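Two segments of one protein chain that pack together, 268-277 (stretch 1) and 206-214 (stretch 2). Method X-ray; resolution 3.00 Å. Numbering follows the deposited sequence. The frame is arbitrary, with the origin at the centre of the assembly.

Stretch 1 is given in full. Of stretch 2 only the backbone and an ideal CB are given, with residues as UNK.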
# COMPACT_ATOMS: atom_id res chain seq x y z
N LYS B 268 36.32 -21.57 -4.74
CA LYS B 268 37.23 -20.60 -4.11
C LYS B 268 37.02 -20.68 -2.60
O LYS B 268 36.37 -19.82 -2.01
CB LYS B 268 36.96 -19.18 -4.61
CG LYS B 268 37.19 -19.00 -6.10
CD LYS B 268 37.23 -17.53 -6.47
CE LYS B 268 37.32 -17.34 -7.98
NZ LYS B 268 38.04 -16.10 -8.38
N PRO B 269 37.54 -21.75 -1.98
CA PRO B 269 37.22 -21.99 -0.56
C PRO B 269 37.78 -20.96 0.41
O PRO B 269 37.18 -20.71 1.45
CB PRO B 269 37.82 -23.38 -0.30
CG PRO B 269 37.97 -23.99 -1.65
CD PRO B 269 38.30 -22.86 -2.57
N SER B 270 38.92 -20.37 0.06
CA SER B 270 39.55 -19.33 0.88
C SER B 270 38.66 -18.11 1.04
O SER B 270 38.53 -17.58 2.14
CB SER B 270 40.88 -18.93 0.24
OG SER B 270 40.95 -19.40 -1.10
N ASP B 271 38.05 -17.68 -0.07
CA ASP B 271 37.07 -16.59 -0.03
C ASP B 271 36.16 -16.75 1.18
O ASP B 271 35.54 -17.82 1.35
CB ASP B 271 36.19 -16.56 -1.29
CG ASP B 271 36.85 -15.87 -2.47
OD1 ASP B 271 38.04 -15.50 -2.37
OD2 ASP B 271 36.17 -15.69 -3.51
N PRO B 272 36.09 -15.71 2.04
CA PRO B 272 35.23 -15.80 3.20
C PRO B 272 33.79 -15.63 2.77
O PRO B 272 33.52 -15.05 1.72
CB PRO B 272 35.68 -14.63 4.08
CG PRO B 272 36.46 -13.72 3.19
CD PRO B 272 36.59 -14.34 1.84
N GLY B 273 32.87 -16.16 3.55
CA GLY B 273 31.49 -16.10 3.14
C GLY B 273 30.77 -14.82 3.51
O GLY B 273 31.34 -13.88 4.07
N THR B 274 29.50 -14.79 3.17
CA THR B 274 28.59 -13.97 3.91
C THR B 274 28.12 -14.90 5.01
O THR B 274 28.09 -16.12 4.84
CB THR B 274 27.44 -13.46 3.04
OG1 THR B 274 26.68 -14.57 2.56
CG2 THR B 274 28.00 -12.68 1.86
N LEU B 275 27.80 -14.32 6.16
CA LEU B 275 27.62 -15.08 7.38
C LEU B 275 26.24 -14.75 7.96
O LEU B 275 26.07 -13.75 8.67
CB LEU B 275 28.76 -14.73 8.35
CG LEU B 275 29.06 -15.66 9.53
CD1 LEU B 275 29.07 -17.11 9.08
CD2 LEU B 275 30.38 -15.28 10.16
N ILE B 276 25.25 -15.59 7.66
CA ILE B 276 23.86 -15.28 7.97
C ILE B 276 23.60 -15.56 9.44
O ILE B 276 23.50 -16.71 9.85
CB ILE B 276 22.89 -16.10 7.10
CG1 ILE B 276 23.20 -15.91 5.61
CG2 ILE B 276 21.45 -15.70 7.42
CD1 ILE B 276 22.58 -16.93 4.68
N LEU B 277 23.48 -14.48 10.22
CA LEU B 277 23.34 -14.54 11.68
C LEU B 277 21.88 -14.48 12.13
O LEU B 277 20.98 -14.41 11.30
CB LEU B 277 24.11 -13.38 12.32
CG LEU B 277 25.64 -13.47 12.42
CD1 LEU B 277 26.19 -14.77 11.85
CD2 LEU B 277 26.27 -12.25 11.74
N UNK B 206 27.34 -23.67 4.01
CA UNK B 206 26.50 -24.02 2.88
C UNK B 206 27.27 -23.78 1.58
O UNK B 206 27.30 -22.66 1.06
CB UNK B 206 25.20 -23.21 2.90
N UNK B 207 27.88 -24.84 1.06
CA UNK B 207 28.82 -24.73 -0.05
C UNK B 207 28.16 -24.69 -1.39
O UNK B 207 27.42 -25.60 -1.76
CB UNK B 207 29.81 -25.90 -0.02
N UNK B 208 28.46 -23.63 -2.14
CA UNK B 208 27.78 -23.31 -3.39
C UNK B 208 28.83 -22.92 -4.43
O UNK B 208 30.00 -23.24 -4.26
CB UNK B 208 26.76 -22.19 -3.19
N UNK B 209 28.42 -22.21 -5.48
CA UNK B 209 29.36 -21.80 -6.53
C UNK B 209 29.57 -20.29 -6.59
O UNK B 209 29.97 -19.77 -7.62
CB UNK B 209 28.86 -22.29 -7.89
N UNK B 210 29.29 -19.60 -5.49
CA UNK B 210 29.50 -18.15 -5.39
C UNK B 210 30.02 -17.79 -4.00
O UNK B 210 29.55 -18.33 -3.00
CB UNK B 210 28.20 -17.39 -5.69
N UNK B 211 30.99 -16.87 -3.95
CA UNK B 211 31.65 -16.51 -2.69
C UNK B 211 30.79 -15.62 -1.79
O UNK B 211 31.13 -14.47 -1.50
CB UNK B 211 32.97 -15.80 -2.99
N UNK B 212 29.67 -16.16 -1.32
CA UNK B 212 28.72 -15.38 -0.53
C UNK B 212 27.71 -14.66 -1.41
O UNK B 212 27.52 -15.01 -2.57
CB UNK B 212 29.46 -14.37 0.34
N UNK B 213 27.05 -13.67 -0.81
CA UNK B 213 26.17 -12.75 -1.52
C UNK B 213 26.87 -11.41 -1.70
O UNK B 213 27.74 -11.05 -0.90
CB UNK B 213 24.85 -12.57 -0.77
N UNK B 214 26.49 -10.66 -2.72
CA UNK B 214 27.09 -9.35 -2.93
C UNK B 214 26.17 -8.23 -2.46
O UNK B 214 24.95 -8.39 -2.37
CB UNK B 214 27.43 -9.16 -4.41

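Read from its backbone alone, the second stretch opens within a strand whose ideal CBs all lie beyond 5.5 Å of stretch 1. At position 206 the ideal CB has nothing of stretch 1 within that distance, so many residues would serve; it is Asn206, whose ND2 hydrogen-bonds to a residue just beyond the stretches. Position 207 also starts far off, its CA-to-CB bond pointing sideways. A short side chain would miss, but a long or broad one could cross to the ring carbons of Pro269. The residue is Trp207 (chi1 m), and the end of its indole closes the gap: CZ3 of Trp207 lies 3.9 Å from CB of Pro269, with the proline at the ring edge, near its plane.

Positions 208, 209 and 210 are left open by this contact: 208 is out of reach, and the other two point away. They are Thr208, Asp209 and Val210. Locally, the backbone N of Val210 donates to OG1 of Thr208 at 3.1 Å.

Position 211 faces a carboxylate. Its CB points toward stretch 1 and sits only 3.2 Å from OD2 of Asp271, which asks for a donor. There is little length to spend, and a small hydroxyl, serine or perhaps threonine, suits the short distance. Ser211 answers with chi1 m, its OG donating to OD2 of Asp271 at a short 2.6 Å. CB of Lys268 flanks the same hydroxyl, 4.1 Å from OG of Ser211.

Position 212 admits glycine on two counts. With phi/psi of 88/-163, a CB would be jammed against the preceding carbonyl O, and the ideal CB would also fall 2.7 Å from CG2 of Thr274, a clash. Without a side chain at Gly212, the backbone lies close to Thr274: CA of Gly212 rests 3.7 Å from CG2 of Thr274, while N of Gly212 hydrogen-bonds back to O of Val210 at 2.7 Å.

At position 213 the CB points sideways, 4.1 Å from CG2 of Thr274, and beyond it lies the methyl end of Ile276. A long aliphatic or an aromatic could reach along this largely apolar surface, which also carries the OG1 of Thr274. Phe213, with chi1 m, brings its ring nearer than its CB bond suggests: CE2 of Phe213 meets CD1 of Ile276 at 3.8 Å, at the ring edge, and CD2 of Phe213 comes within 3.3 Å of OG1 of Thr274.

Position 214 points away and is unconstrained here; it is Leu214.

Stretch 2 (206-214) NWTDVSGFL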
# COMPACT_ATOMS: atom_id res chain seq x y z
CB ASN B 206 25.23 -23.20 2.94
CG ASN B 206 24.14 -23.74 2.05
OD1 ASN B 206 24.10 -23.44 0.86
ND2 ASN B 206 23.23 -24.50 2.63
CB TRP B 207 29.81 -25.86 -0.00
CG TRP B 207 30.76 -25.72 1.14
CD1 TRP B 207 30.59 -26.14 2.45
CD2 TRP B 207 32.06 -25.07 1.11
NE1 TRP B 207 31.68 -25.81 3.21
CE2 TRP B 207 32.59 -25.16 2.47
CE3 TRP B 207 32.80 -24.44 0.14
CZ2 TRP B 207 33.83 -24.66 2.80
CZ3 TRP B 207 34.05 -23.92 0.49
CH2 TRP B 207 34.55 -24.03 1.79
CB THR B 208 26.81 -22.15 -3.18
OG1 THR B 208 27.51 -20.90 -3.29
CG2 THR B 208 26.17 -22.25 -1.79
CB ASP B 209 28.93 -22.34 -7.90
CG ASP B 209 27.61 -21.76 -8.37
OD1 ASP B 209 26.55 -22.32 -8.01
OD2 ASP B 209 27.64 -20.76 -9.13
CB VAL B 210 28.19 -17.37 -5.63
CG1 VAL B 210 27.60 -17.72 -6.99
CG2 VAL B 210 27.19 -17.64 -4.52
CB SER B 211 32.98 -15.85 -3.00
OG SER B 211 33.75 -16.70 -3.82
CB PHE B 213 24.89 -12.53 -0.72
CG PHE B 213 24.20 -13.80 -0.32
CD1 PHE B 213 23.87 -14.76 -1.27
CD2 PHE B 213 23.87 -14.04 1.00
CE1 PHE B 213 23.24 -15.93 -0.91
CE2 PHE B 213 23.23 -15.21 1.38
CZ PHE B 213 22.91 -16.15 0.42
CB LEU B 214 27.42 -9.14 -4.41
CG LEU B 214 28.52 -10.03 -4.99
CD1 LEU B 214 28.57 -9.79 -6.49
CD2 LEU B 214 29.86 -9.75 -4.34
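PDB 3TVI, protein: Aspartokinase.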